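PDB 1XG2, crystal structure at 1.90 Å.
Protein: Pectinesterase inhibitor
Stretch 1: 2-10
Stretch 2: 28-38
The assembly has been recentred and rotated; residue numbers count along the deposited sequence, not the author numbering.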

# COMPACT_ATOMS: atom_id res chain seq x y z
N GLU B 2 37.45 2.73 13.00
CA GLU B 2 36.00 2.81 12.87
C GLU B 2 35.47 1.50 12.24
O GLU B 2 36.11 0.92 11.35
CB GLU B 2 35.60 4.04 12.02
CG GLU B 2 34.09 4.23 11.87
CD GLU B 2 33.67 5.29 10.87
OE1 GLU B 2 33.57 4.95 9.66
OE2 GLU B 2 33.40 6.46 11.27
N ASN B 3 34.33 1.03 12.73
CA ASN B 3 33.64 -0.10 12.11
C ASN B 3 33.54 0.15 10.60
O ASN B 3 32.89 1.11 10.17
CB ASN B 3 32.24 -0.28 12.73
CG ASN B 3 31.67 -1.68 12.52
OD1 ASN B 3 31.81 -2.27 11.44
ND2 ASN B 3 31.04 -2.21 13.54
N HIS B 4 34.23 -0.68 9.81
CA HIS B 4 34.22 -0.55 8.35
C HIS B 4 32.80 -0.65 7.78
O HIS B 4 32.52 -0.10 6.71
CB HIS B 4 35.15 -1.57 7.66
CG HIS B 4 34.61 -2.97 7.61
ND1 HIS B 4 34.36 -3.71 8.75
CD2 HIS B 4 34.31 -3.77 6.56
CE1 HIS B 4 33.91 -4.90 8.40
NE2 HIS B 4 33.88 -4.96 7.08
N LEU B 5 31.92 -1.34 8.50
CA LEU B 5 30.54 -1.49 8.05
C LEU B 5 29.82 -0.14 7.97
O LEU B 5 28.97 0.05 7.11
CB LEU B 5 29.76 -2.46 8.95
CG LEU B 5 30.24 -3.91 8.93
CD1 LEU B 5 29.48 -4.76 9.94
CD2 LEU B 5 30.12 -4.50 7.51
N ILE B 6 30.18 0.80 8.85
CA ILE B 6 29.60 2.14 8.83
C ILE B 6 29.84 2.83 7.51
O ILE B 6 28.98 3.55 7.04
CB ILE B 6 30.12 3.00 10.01
CG1 ILE B 6 29.48 2.52 11.31
CG2 ILE B 6 29.82 4.50 9.81
CD1 ILE B 6 30.21 2.97 12.57
N SER B 7 31.00 2.60 6.89
CA SER B 7 31.30 3.18 5.59
C SER B 7 30.45 2.62 4.45
O SER B 7 30.32 3.25 3.40
CB SER B 7 32.79 3.04 5.25
OG SER B 7 33.06 1.69 4.90
N GLU B 8 29.86 1.44 4.65
CA GLU B 8 28.91 0.89 3.69
C GLU B 8 27.47 1.28 3.93
O GLU B 8 26.64 1.18 3.02
CB GLU B 8 28.99 -0.64 3.70
CG GLU B 8 30.34 -1.18 3.32
CD GLU B 8 30.31 -2.70 3.20
OE1 GLU B 8 31.19 -3.35 3.77
OE2 GLU B 8 29.38 -3.20 2.55
N ILE B 9 27.15 1.68 5.16
CA ILE B 9 25.78 1.97 5.55
C ILE B 9 25.45 3.44 5.36
O ILE B 9 24.58 3.79 4.57
CB ILE B 9 25.52 1.54 7.01
CG1 ILE B 9 25.68 0.03 7.16
CG2 ILE B 9 24.12 1.93 7.44
CD1 ILE B 9 25.81 -0.42 8.62
N CYS B 10 26.16 4.30 6.08
CA CYS B 10 25.77 5.70 6.15
C CYS B 10 25.70 6.42 4.79
O CYS B 10 24.72 7.11 4.54
CB CYS B 10 26.63 6.45 7.18
SG CYS B 10 26.17 5.86 8.82
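Stretch 2, residues 28-38: RSASKDLKGLG

Stretch 2 comes to stretch 1 first as a turn and then as a helix. Residues 29-31 form a 3-10 segment, with phi/psi of -51/-47 at S29 and -65/-26 at A30; K32 (-92/135) and D33 (-91/-175) are extended, and from L34 the chain is helical and continues beyond G38. The axis of helix 34-38 passes that of helix 4-9 at a closest approach of 11.1 Å, with a signed crossing angle of -63°. The backbones come nearer at the start of stretch 1, where N3 CA and A30 CA are 5.0 Å apart, than at L5 CA and L34 CA, 7.1 Å apart. Together the two stretches bury 367 Å².

The polar contact is centred on N3, whose side-chain amide has both ends satisfied, ND2 by stretch 2 and OD1 by its own helix. With chi1 at -159° (t), ND2 donates to S29 O at 2.8 Å (N-H...O angle 148°) and to K32 O at 3.0 Å (165°), so its two hydrogens are matched to two carbonyls of the turn. OD1 instead accepts from L5 N at 3.1 Å (150°), capping the N terminus of its own helix. One side chain therefore caps a helix and fastens the turn to it. S29 O also accepts from K32 N at 3.1 Å, the bond that closes the turn, so this carbonyl serves two donors. The backbone N3 N is satisfied by water 1, which accepts from it at 3.1 Å and also lies 2.7 Å from S29 OG; that hydrogen bond adds a bridge between the stretches.

Stretch 2 has a cap of its own. D33, at the N-cap position, accepts through OD1 from G36 N at 3.0 Å (162°), while D33 O accepts from L37 N at 2.9 Å, the first full helical turn. In the turn before it, R28 O receives both S31 N at 2.9 Å and S31 OG at 3.1 Å.

Beyond these polar links, the remaining packing is mostly apolar. L5 points toward stretch 2 and places CD1 3.5 Å from L34 N and 4.1 Å from L34 CG, where the extended residues lead into the helix; its CB lies 3.8 Å from L37 CD1. One turn on, I9 CD1 packs 3.7 Å from L37 CD1 and 4.1 Å from L34 CD2. L37 CD1 thus touches both L5 and I9, and N3 ND2 lies 4.2 Å from it, so the hydrogen-bonded amide borders the apolar cluster directly. I6 starts sideways but brings CD1 to 3.7 Å from S29 OG.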

# COMPACT_ATOMS: atom_id res chain seq x y z
N ARG B 28 29.72 0.47 21.93
CA ARG B 28 30.28 -0.80 21.47
C ARG B 28 30.11 -1.01 19.96
O ARG B 28 30.62 -1.95 19.37
CB ARG B 28 29.57 -1.93 22.23
CG ARG B 28 30.28 -2.28 23.54
CD ARG B 28 29.31 -2.81 24.60
N SER B 29 30.12 0.03 19.31
CA SER B 29 30.00 0.01 17.85
C SER B 29 30.98 -0.94 17.14
O SER B 29 30.58 -1.72 16.28
CB SER B 29 30.20 1.42 17.28
OG SER B 29 30.29 1.36 15.86
N ALA B 30 32.26 -0.90 17.52
CA ALA B 30 33.30 -1.66 16.81
C ALA B 30 33.12 -3.19 16.92
O ALA B 30 33.58 -3.94 16.05
CB ALA B 30 34.70 -1.24 17.30
N SER B 31 32.48 -3.65 17.98
CA SER B 31 32.22 -5.08 18.18
C SER B 31 30.99 -5.61 17.41
O SER B 31 30.70 -6.81 17.44
CB SER B 31 32.08 -5.37 19.68
OG SER B 31 30.81 -4.96 20.17
N LYS B 32 30.27 -4.73 16.70
CA LYS B 32 28.98 -5.10 16.08
C LYS B 32 29.15 -5.57 14.64
O LYS B 32 29.84 -4.95 13.85
CB LYS B 32 28.00 -3.92 16.09
CG LYS B 32 27.69 -3.36 17.46
CD LYS B 32 26.80 -4.29 18.28
CE LYS B 32 26.61 -3.76 19.70
NZ LYS B 32 25.41 -2.91 19.84
N ASP B 33 28.48 -6.66 14.29
CA ASP B 33 28.40 -7.07 12.88
C ASP B 33 27.15 -6.44 12.26
O ASP B 33 26.46 -5.66 12.92
CB ASP B 33 28.44 -8.61 12.74
CG ASP B 33 27.35 -9.32 13.53
OD1 ASP B 33 26.45 -8.66 14.08
OD2 ASP B 33 27.32 -10.57 13.66
N LEU B 34 26.84 -6.76 11.01
CA LEU B 34 25.69 -6.16 10.35
C LEU B 34 24.42 -6.40 11.15
O LEU B 34 23.62 -5.49 11.32
CB LEU B 34 25.50 -6.67 8.91
CG LEU B 34 26.16 -5.88 7.80
CD1 LEU B 34 25.92 -6.55 6.43
CD2 LEU B 34 25.71 -4.42 7.78
N LYS B 35 24.22 -7.61 11.67
CA LYS B 35 23.02 -7.91 12.45
C LYS B 35 22.94 -7.05 13.69
O LYS B 35 21.88 -6.54 14.04
CB LYS B 35 22.95 -9.39 12.85
CG LYS B 35 22.37 -10.29 11.79
CD LYS B 35 22.04 -11.69 12.35
CE LYS B 35 20.97 -12.42 11.51
NZ LYS B 35 20.07 -13.28 12.34
N GLY B 36 24.05 -6.92 14.39
CA GLY B 36 24.12 -6.08 15.57
C GLY B 36 23.81 -4.62 15.29
O GLY B 36 23.09 -4.00 16.06
N LEU B 37 24.35 -4.07 14.20
CA LEU B 37 24.06 -2.69 13.82
C LEU B 37 22.58 -2.57 13.48
O LEU B 37 21.95 -1.59 13.86
CB LEU B 37 24.94 -2.24 12.64
CG LEU B 37 26.43 -2.22 12.95
CD1 LEU B 37 27.24 -1.99 11.69
CD2 LEU B 37 26.75 -1.16 13.99
N GLY B 38 22.03 -3.59 12.82
CA GLY B 38 20.61 -3.67 12.51
C GLY B 38 19.70 -3.58 13.72
O GLY B 38 18.77 -2.77 13.74
O HOH W 1 32.70 2.26 15.00